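Long-range contacts in Iron(III) ABC transporter, periplasmic iron-compound-binding protein (Vibrio cholerae, PDB 3TEF), which probably binds ferric catecholate siderophores in the periplasm and passes them to an ABC transporter for iron uptake: residues A[215-220]-A[251-256]; A[120-125]-A[133-138]; A[8-13]-A[102-107]. All coordinates share one frame; numbering follows the deposited sequence.

Contact 1. Residues A[215-220]-A[251-256]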
loop_
_atom_site.group_PDB
_atom_site.type_symbol
_atom_site.label_atom_id
_atom_site.label_comp_id
_atom_site.label_asym_id
_atom_site.label_seq_id
_atom_site.Cartn_x
_atom_site.Cartn_y
_atom_site.Cartn_z
ATOM N N THR A 215 20.081 3.962 -7.862
ATOM C CA THR A 215 18.761 3.530 -8.295
ATOM C C THR A 215 17.755 4.586 -7.877
ATOM O O THR A 215 17.806 5.099 -6.752
ATOM C CB THR A 215 18.369 2.195 -7.649
ATOM O OG1 THR A 215 19.237 1.161 -8.133
ATOM C CG2 THR A 215 16.927 1.834 -7.983
ATOM N N LEU A 216 16.838 4.903 -8.783
ATOM C CA LEU A 216 15.847 5.938 -8.520
ATOM C C LEU A 216 14.447 5.353 -8.709
ATOM O O LEU A 216 14.080 4.930 -9.807
ATOM C CB LEU A 216 16.090 7.121 -9.457
ATOM C CG LEU A 216 15.293 8.417 -9.317
ATOM C CD1 LEU A 216 15.343 8.967 -7.895
ATOM C CD2 LEU A 216 15.823 9.440 -10.307
ATOM N N LEU A 217 13.675 5.317 -7.625
ATOM C CA LEU A 217 12.325 4.767 -7.663
ATOM C C LEU A 217 11.333 5.922 -7.579
ATOM O O LEU A 217 11.346 6.690 -6.622
ATOM C CB LEU A 217 12.103 3.825 -6.488
ATOM C CG LEU A 217 13.200 2.769 -6.343
ATOM C CD1 LEU A 217 13.074 1.977 -5.050
ATOM C CD2 LEU A 217 13.172 1.844 -7.546
ATOM N N VAL A 218 10.478 6.036 -8.585
ATOM C CA VAL A 218 9.621 7.202 -8.704
ATOM C C VAL A 218 8.161 6.809 -8.565
ATOM O O VAL A 218 7.697 5.873 -9.216
ATOM C CB VAL A 218 9.827 7.875 -10.075
ATOM C CG1 VAL A 218 8.884 9.063 -10.243
ATOM C CG2 VAL A 218 11.285 8.293 -10.238
ATOM N N VAL A 219 7.442 7.546 -7.719
ATOM C CA VAL A 219 6.006 7.353 -7.520
ATOM C C VAL A 219 5.253 8.579 -8.042
ATOM O O VAL A 219 5.381 9.679 -7.499
ATOM C CB VAL A 219 5.676 7.147 -6.005
ATOM C CG1 VAL A 219 4.168 6.970 -5.789
ATOM C CG2 VAL A 219 6.451 5.944 -5.431
ATOM N N ASP A 220 4.481 8.383 -9.108
ATOM C CA ASP A 220 3.734 9.472 -9.741
ATOM C C ASP A 220 2.359 9.573 -9.105
ATOM O O ASP A 220 1.402 8.966 -9.572
ATOM C CB ASP A 220 3.605 9.209 -11.241
ATOM C CG ASP A 220 2.912 10.346 -11.985
ATOM O OD1 ASP A 220 2.658 11.406 -11.371
ATOM O OD2 ASP A 220 2.641 10.181 -13.194
ATOM N N HIS A 251 18.449 2.557 -14.423
ATOM C CA HIS A 251 17.835 2.112 -13.181
ATOM C C HIS A 251 16.914 3.164 -12.571
ATOM O O HIS A 251 16.889 3.329 -11.350
ATOM C CB HIS A 251 18.899 1.686 -12.156
ATOM C CG HIS A 251 19.589 0.402 -12.498
ATOM N ND1 HIS A 251 20.806 0.038 -11.954
ATOM C CD2 HIS A 251 19.236 -0.617 -13.321
ATOM C CE1 HIS A 251 21.170 -1.135 -12.430
ATOM N NE2 HIS A 251 20.232 -1.558 -13.265
ATOM N N ILE A 252 16.180 3.878 -13.417
ATOM C CA ILE A 252 15.039 4.666 -12.953
ATOM C C ILE A 252 13.798 3.811 -13.139
ATOM O O ILE A 252 13.488 3.395 -14.264
ATOM C CB ILE A 252 14.840 5.973 -13.739
ATOM C CG1 ILE A 252 16.069 6.871 -13.636
ATOM C CG2 ILE A 252 13.597 6.713 -13.226
ATOM C CD1 ILE A 252 15.913 8.187 -14.382
ATOM N N ALA A 253 13.099 3.536 -12.042
ATOM C CA ALA A 253 11.900 2.710 -12.087
ATOM C C ALA A 253 10.676 3.534 -11.711
ATOM O O ALA A 253 10.682 4.223 -10.690
ATOM C CB ALA A 253 12.041 1.534 -11.149
ATOM N N TYR A 254 9.634 3.466 -12.537
ATOM C CA TYR A 254 8.367 4.150 -12.240
ATOM C C TYR A 254 7.383 3.182 -11.588
ATOM O O TYR A 254 6.710 2.406 -12.263
ATOM C CB TYR A 254 7.794 4.820 -13.500
ATOM C CG TYR A 254 8.734 5.875 -14.037
ATOM C CD1 TYR A 254 8.656 7.186 -13.595
ATOM C CD2 TYR A 254 9.738 5.548 -14.948
ATOM C CE1 TYR A 254 9.529 8.147 -14.049
ATOM C CE2 TYR A 254 10.617 6.507 -15.415
ATOM C CZ TYR A 254 10.506 7.806 -14.961
ATOM O OH TYR A 254 11.371 8.779 -15.401
ATOM N N LEU A 255 7.330 3.232 -10.259
ATOM C CA LEU A 255 6.584 2.259 -9.471
ATOM C C LEU A 255 5.080 2.357 -9.715
ATOM O O LEU A 255 4.550 3.448 -9.917
ATOM C CB LEU A 255 6.870 2.457 -7.982
ATOM C CG LEU A 255 8.322 2.351 -7.492
ATOM C CD1 LEU A 255 8.365 2.546 -5.996
ATOM C CD2 LEU A 255 8.936 1.013 -7.857
ATOM N N ASP A 256 4.398 1.221 -9.674
ATOM C CA ASP A 256 2.952 1.214 -9.869
ATOM C C ASP A 256 2.306 1.988 -8.725
ATOM O O ASP A 256 2.415 1.613 -7.561
ATOM C CB ASP A 256 2.419 -0.214 -9.903
ATOM C CG ASP A 256 0.936 -0.268 -10.226
ATOM O OD1 ASP A 256 0.582 -0.291 -11.424
ATOM O OD2 ASP A 256 0.123 -0.276 -9.288
HETATM O O HOH W 1 5.154 5.903 -10.578
#
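Val218 and Tyr254 lie side by side on neighbouring parallel strands, pointing the same way, with Val218 CB 3.8 Å from Tyr254 CD1. Because CG1 of Val218 stands anti to its backbone N (chi1 177°), that methyl joins CB against the ring, while CG2 meets CG2 of Ile252 at 4.1 Å. On the other face of the sheet, CD2 of Leu217 touches CB of Ala253 at 3.8 Å. Just past the paired residues, CD1 of Leu255 touches Leu217 CB and Val219 CG2. Between the two faces runs a parallel ladder: Leu216 N to His251 O, Ala253 N to Leu216 O (2.8 Å), Val218 N to Ala253 O, and a more bent Leu255 N to Val218 O (143°). Water 1 continues it, accepting from Asp220 N and donating to Val218 O and, at 2.6 Å, to Leu255 O. Further out, Phe236 packs on Val218 and Tyr254, whose OH bonds Glu237; Met277 of helix 267-279 packs on Leu217 and Leu255. Strand 158-165 pairs with 215-220 along its other edge, and Asp256 caps helix 257-262 through Ala259 N. Parallel strands linked through helices, with helices packed on both faces, are typical of the alpha/beta lobes of periplasmic binding proteins.

Contact 2. Residues A[120-125]-A[133-138]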
loop_
_atom_site.group_PDB
_atom_site.type_symbol
_atom_site.label_atom_id
_atom_site.label_comp_id
_atom_site.label_asym_id
_atom_site.label_seq_id
_atom_site.Cartn_x
_atom_site.Cartn_y
_atom_site.Cartn_z
ATOM N N GLN A 120 -1.332 -8.759 8.508
ATOM C CA GLN A 120 -2.638 -8.294 8.052
ATOM C C GLN A 120 -3.349 -9.425 7.310
ATOM O O GLN A 120 -4.561 -9.627 7.488
ATOM C CB GLN A 120 -2.546 -7.053 7.135
ATOM C CG GLN A 120 -1.706 -5.892 7.671
ATOM C CD GLN A 120 -2.040 -5.534 9.122
ATOM O OE1 GLN A 120 -1.243 -5.775 10.034
ATOM N NE2 GLN A 120 -3.203 -4.952 9.331
ATOM N N TRP A 121 -2.616 -10.148 6.461
ATOM C CA TRP A 121 -3.234 -11.273 5.762
ATOM C C TRP A 121 -3.601 -12.380 6.753
ATOM O O TRP A 121 -4.671 -12.977 6.657
ATOM C CB TRP A 121 -2.334 -11.826 4.646
ATOM C CG TRP A 121 -1.946 -10.836 3.573
ATOM C CD1 TRP A 121 -2.366 -9.533 3.442
ATOM C CD2 TRP A 121 -1.046 -11.080 2.489
ATOM N NE1 TRP A 121 -1.776 -8.961 2.337
ATOM C CE2 TRP A 121 -0.953 -9.890 1.737
ATOM C CE3 TRP A 121 -0.299 -12.196 2.082
ATOM C CZ2 TRP A 121 -0.149 -9.782 0.601
ATOM C CZ3 TRP A 121 0.507 -12.090 0.951
ATOM C CH2 TRP A 121 0.578 -10.894 0.228
ATOM N N ARG A 122 -2.727 -12.640 7.721
ATOM C CA ARG A 122 -3.042 -13.637 8.742
ATOM C C ARG A 122 -4.285 -13.254 9.536
ATOM O O ARG A 122 -5.090 -14.119 9.888
ATOM C CB ARG A 122 -1.839 -13.918 9.651
ATOM C CG ARG A 122 -0.801 -14.821 8.974
ATOM C CD ARG A 122 0.407 -15.147 9.862
ATOM N NE ARG A 122 1.287 -16.059 9.134
ATOM C CZ ARG A 122 2.524 -15.771 8.745
ATOM N NH1 ARG A 122 3.057 -14.593 9.032
ATOM N NH2 ARG A 122 3.228 -16.670 8.068
ATOM N N ASN A 123 -4.463 -11.958 9.787
ATOM C CA ASN A 123 -5.677 -11.482 10.444
ATOM C C ASN A 123 -6.935 -11.829 9.649
ATOM O O ASN A 123 -7.924 -12.302 10.214
ATOM C CB ASN A 123 -5.615 -9.971 10.698
ATOM C CG ASN A 123 -4.725 -9.614 11.871
ATOM O OD1 ASN A 123 -4.317 -10.479 12.641
ATOM N ND2 ASN A 123 -4.427 -8.327 12.017
ATOM N N LEU A 124 -6.902 -11.575 8.342
ATOM C CA LEU A 124 -7.975 -12.009 7.456
ATOM C C LEU A 124 -8.175 -13.527 7.523
ATOM O O LEU A 124 -9.306 -14.011 7.600
ATOM C CB LEU A 124 -7.698 -11.583 6.007
ATOM C CG LEU A 124 -7.611 -10.081 5.756
ATOM C CD1 LEU A 124 -7.537 -9.831 4.243
ATOM C CD2 LEU A 124 -8.839 -9.405 6.342
ATOM N N GLY A 125 -7.081 -14.279 7.488
ATOM C CA GLY A 125 -7.181 -15.728 7.568
ATOM C C GLY A 125 -7.947 -16.188 8.797
ATOM O O GLY A 125 -8.777 -17.105 8.720
ATOM N N ALA A 133 -5.025 -21.081 3.028
ATOM C CA ALA A 133 -4.881 -20.309 1.800
ATOM C C ALA A 133 -3.972 -19.114 2.031
ATOM O O ALA A 133 -3.149 -18.763 1.183
ATOM C CB ALA A 133 -6.238 -19.848 1.305
ATOM N N VAL A 134 -4.132 -18.477 3.184
ATOM C CA VAL A 134 -3.289 -17.344 3.517
ATOM C C VAL A 134 -1.836 -17.782 3.644
ATOM O O VAL A 134 -0.935 -17.135 3.117
ATOM C CB VAL A 134 -3.779 -16.647 4.816
ATOM C CG1 VAL A 134 -2.781 -15.594 5.270
ATOM C CG2 VAL A 134 -5.145 -16.040 4.579
ATOM N N GLU A 135 -1.602 -18.898 4.332
ATOM C CA GLU A 135 -0.236 -19.367 4.507
ATOM C C GLU A 135 0.417 -19.747 3.181
ATOM O O GLU A 135 1.600 -19.477 2.972
ATOM C CB GLU A 135 -0.170 -20.532 5.498
ATOM C CG GLU A 135 -0.499 -20.144 6.939
ATOM C CD GLU A 135 0.429 -19.072 7.507
ATOM O OE1 GLU A 135 1.616 -19.007 7.114
ATOM O OE2 GLU A 135 -0.033 -18.299 8.366
ATOM N N ALA A 136 -0.348 -20.373 2.287
ATOM C CA ALA A 136 0.176 -20.728 0.975
ATOM C C ALA A 136 0.632 -19.475 0.240
ATOM O O ALA A 136 1.711 -19.453 -0.364
ATOM C CB ALA A 136 -0.875 -21.493 0.142
ATOM N N LYS A 137 -0.195 -18.430 0.302
ATOM C CA LYS A 137 0.109 -17.168 -0.357
ATOM C C LYS A 137 1.341 -16.529 0.260
ATOM O O LYS A 137 2.227 -16.046 -0.448
ATOM C CB LYS A 137 -1.067 -16.199 -0.245
ATOM C CG LYS A 137 -0.978 -15.077 -1.221
ATOM C CD LYS A 137 -1.215 -15.652 -2.602
ATOM C CE LYS A 137 -0.771 -14.717 -3.669
ATOM N NZ LYS A 137 -0.950 -15.345 -5.004
ATOM N N ILE A 138 1.392 -16.523 1.591
ATOM C CA ILE A 138 2.551 -15.985 2.282
ATOM C C ILE A 138 3.848 -16.691 1.876
ATOM O O ILE A 138 4.845 -16.037 1.574
ATOM C CB ILE A 138 2.371 -15.989 3.810
ATOM C CG1 ILE A 138 1.285 -14.977 4.193
ATOM C CG2 ILE A 138 3.692 -15.691 4.487
ATOM C CD1 ILE A 138 0.913 -14.989 5.667
#
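Trp121 and Val134 meet where helices 113-128 and 131-154 fold back on each other as an antiparallel helical hairpin, their local axes 9.4 Å apart at an angle of 159°. The tight part lies near the turn. Val134 points into the facing helix: CG1 packs on Trp121 CB at 3.8 Å, and CG2 touches CA of Gly125 at 3.6 Å. With no side chain at Gly125, the two backbones come close, 5.8 Å between the CA atoms of Gly125 and Val134. One turn on, Ile138 slides past the indole in the opposite direction, its CG1 3.8 Å from Trp121 CE3, and CG of Lys137 reaches CZ3. The far end of the indole is anchored outside the hairpin, NE1 donating to the carbonyl of Ser265, while the Lys137 ammonium leads away to Glu271 of helix 267-279. The more solvent-accessible flank is polar. There Arg122 and Glu135, both partly exposed, cross at about a right angle, and the extended Arg122 chain carries its guanidinium over Ile138, whose CD1 lies 3.5 Å above the centre of that plane. Guanidinium and carboxylate are nearly coplanar, 17° apart, and meet side-on through the syn lone pairs of both oxygens: Arg122 NE donates to Glu135 OE2 at 2.7 Å, and Arg122 NH2 to Glu135 OE1 at 3.0 Å.

Contact 3. Residues A[8-13]-A[102-107]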
loop_
_atom_site.group_PDB
_atom_site.type_symbol
_atom_site.label_atom_id
_atom_site.label_comp_id
_atom_site.label_asym_id
_atom_site.label_seq_id
_atom_site.Cartn_x
_atom_site.Cartn_y
_atom_site.Cartn_z
ATOM N N HIS A 8 -4.685 -5.186 15.778
ATOM C CA HIS A 8 -4.330 -4.366 14.634
ATOM C C HIS A 8 -3.874 -2.990 15.097
ATOM O O HIS A 8 -3.722 -2.742 16.311
ATOM C CB HIS A 8 -5.530 -4.244 13.686
ATOM C CG HIS A 8 -6.727 -3.628 14.334
ATOM N ND1 HIS A 8 -7.721 -4.378 14.923
ATOM C CD2 HIS A 8 -7.057 -2.334 14.524
ATOM C CE1 HIS A 8 -8.624 -3.567 15.444
ATOM N NE2 HIS A 8 -8.250 -2.323 15.217
ATOM N N ARG A 9 -3.638 -2.093 14.148
ATOM C CA ARG A 9 -3.063 -0.794 14.495
ATOM C C ARG A 9 -3.899 -0.032 15.511
ATOM O O ARG A 9 -3.359 0.680 16.363
ATOM C CB ARG A 9 -2.837 0.079 13.266
ATOM C CG ARG A 9 -2.121 1.367 13.622
ATOM C CD ARG A 9 -2.181 2.366 12.498
ATOM N NE ARG A 9 -1.327 1.991 11.376
ATOM C CZ ARG A 9 -1.114 2.786 10.337
ATOM N NH1 ARG A 9 -1.691 3.986 10.308
ATOM N NH2 ARG A 9 -0.320 2.400 9.346
ATOM N N LEU A 10 -5.217 -0.176 15.429
ATOM C CA LEU A 10 -6.099 0.601 16.296
ATOM C C LEU A 10 -6.629 -0.231 17.477
ATOM O O LEU A 10 -7.707 0.033 18.006
ATOM C CB LEU A 10 -7.252 1.220 15.484
ATOM C CG LEU A 10 -6.985 2.435 14.572
ATOM C CD1 LEU A 10 -7.511 3.740 15.147
ATOM C CD2 LEU A 10 -5.517 2.591 14.140
ATOM N N GLY A 11 -5.874 -1.250 17.868
ATOM C CA GLY A 11 -6.207 -2.010 19.059
ATOM C C GLY A 11 -6.656 -3.428 18.786
ATOM O O GLY A 11 -6.202 -4.052 17.824
ATOM N N LYS A 12 -7.540 -3.934 19.642
ATOM C CA LYS A 12 -8.023 -5.303 19.551
ATOM C C LYS A 12 -9.515 -5.315 19.264
ATOM O O LYS A 12 -10.273 -4.541 19.844
ATOM C CB LYS A 12 -7.738 -6.061 20.856
ATOM C CG LYS A 12 -6.255 -6.255 21.135
ATOM C CD LYS A 12 -6.032 -6.829 22.526
ATOM C CE LYS A 12 -6.582 -5.905 23.598
ATOM N NZ LYS A 12 -6.227 -6.390 24.955
ATOM N N THR A 13 -9.925 -6.199 18.356
ATOM C CA THR A 13 -11.325 -6.355 18.013
ATOM C C THR A 13 -11.716 -7.821 18.112
ATOM O O THR A 13 -11.043 -8.686 17.551
ATOM C CB THR A 13 -11.587 -5.875 16.574
ATOM O OG1 THR A 13 -11.255 -4.481 16.481
ATOM C CG2 THR A 13 -13.043 -6.090 16.193
ATOM N N THR A 102 -14.779 -3.537 13.985
ATOM C CA THR A 102 -14.007 -2.878 12.939
ATOM C C THR A 102 -12.533 -3.254 13.089
ATOM O O THR A 102 -12.006 -3.336 14.203
ATOM C CB THR A 102 -14.181 -1.341 13.029
ATOM O OG1 THR A 102 -15.567 -1.011 12.850
ATOM C CG2 THR A 102 -13.351 -0.632 11.975
ATOM N N ILE A 103 -11.875 -3.521 11.972
ATOM C CA ILE A 103 -10.458 -3.848 11.993
ATOM C C ILE A 103 -9.740 -2.943 11.029
ATOM O O ILE A 103 -10.246 -2.669 9.927
ATOM C CB ILE A 103 -10.226 -5.305 11.566
ATOM C CG1 ILE A 103 -10.754 -6.261 12.634
ATOM C CG2 ILE A 103 -8.743 -5.576 11.271
ATOM C CD1 ILE A 103 -10.827 -7.710 12.144
ATOM N N VAL A 104 -8.559 -2.485 11.426
ATOM C CA VAL A 104 -7.714 -1.709 10.527
ATOM C C VAL A 104 -6.740 -2.627 9.798
ATOM O O VAL A 104 -6.130 -3.511 10.396
ATOM C CB VAL A 104 -6.954 -0.584 11.251
ATOM C CG1 VAL A 104 -5.958 0.077 10.297
ATOM C CG2 VAL A 104 -7.927 0.434 11.797
ATOM N N PHE A 105 -6.629 -2.426 8.489
ATOM C CA PHE A 105 -5.799 -3.258 7.621
ATOM C C PHE A 105 -4.726 -2.343 7.060
ATOM O O PHE A 105 -5.012 -1.460 6.240
ATOM C CB PHE A 105 -6.683 -3.855 6.495
ATOM C CG PHE A 105 -5.959 -4.797 5.558
ATOM C CD1 PHE A 105 -5.887 -6.161 5.834
ATOM C CD2 PHE A 105 -5.390 -4.323 4.375
ATOM C CE1 PHE A 105 -5.236 -7.035 4.978
ATOM C CE2 PHE A 105 -4.723 -5.201 3.510
ATOM C CZ PHE A 105 -4.652 -6.557 3.819
ATOM N N ALA A 106 -3.492 -2.506 7.531
ATOM C CA ALA A 106 -2.473 -1.520 7.208
ATOM C C ALA A 106 -1.068 -2.030 7.464
ATOM O O ALA A 106 -0.861 -2.914 8.302
ATOM C CB ALA A 106 -2.719 -0.225 8.037
ATOM N N ALA A 107 -0.110 -1.443 6.756
ATOM C CA ALA A 107 1.312 -1.723 6.964
ATOM C C ALA A 107 1.858 -0.854 8.093
ATOM O O ALA A 107 1.324 0.216 8.357
ATOM C CB ALA A 107 2.074 -1.432 5.715
HETATM O O HOH W 2 -3.536 -2.645 11.366
#
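The turn of the N-terminal beta hairpin, strands 3-8 and 11-16, lies against strand 102-104 at the rim of a parallel sheet, with His8 pressed on the backbone of Ile103 and Val104. CG of His8 sits between its own backbone N and carbonyl carbon (chi1 60°), the crowded position. The ring itself lies with one face to the strand: CA of Ile103 makes a CH-pi contact 4.1 Å from the His8 ring centroid, and Val104 N lies over the same face, both offset toward the rim. The opposite face is covered from within the hairpin by the carbonyl O of Gly11, 3.3 Å above the ring centre. The type I turn from His8 to Gly11, closed by Gly11 N bonding His8 O, brings Leu10 round to Val104, its CG 3.5 Å from Val104 CG2.

Hydrogen bonds flank the ring and methyl packing. At one end Thr13 OG1 donates to Thr102 O at 2.7 Å, and Tyr93 OH bonds the same carbonyl, a shared acceptor in a buried spot. At the other, Arg9 NH2 gives a bond to Ala107 O at 2.9 Å, in the guanidinium plane, while Ala106 CB lies over one face and NE pairs with Glu108 in a salt bridge. Between the two ends water 2 joins the segments, accepting from Arg9 N and donating to Val104 O. No backbone-to-backbone hydrogen bond joins the two segments; strand 102-104 pairs with strand 82-85 through Ile103 with Ile83 and Ile85. A two-stranded antiparallel hairpin packed by side chains and a water onto the outermost strand of a parallel sheet is how the N-terminal segment joins the first alpha/beta lobe of this periplasmic binding protein.

Overall arrangement
Contacts 2 and 3 belong to one region and touch through Phe105, which packs on Gln120 and Leu124; contact 1 lies on the opposite side of the chain's centre, about 28 Å and 30 Å from them between centres. From contact 2 the long helix 131-154 leads on toward the sheet of contact 1, consistent with the helical linker between lobes in this family of periplasmic binding proteins. Contact 1 is a buried strand pair held by a regular backbone ladder. Contact 3, also largely buried, relies on ring and methyl packing, a water and side-chain hydrogen bonds to backbone carbonyls. Contact 2 is only partly buried and adds a two-nitrogen salt bridge on its outer flank to an apolar interior.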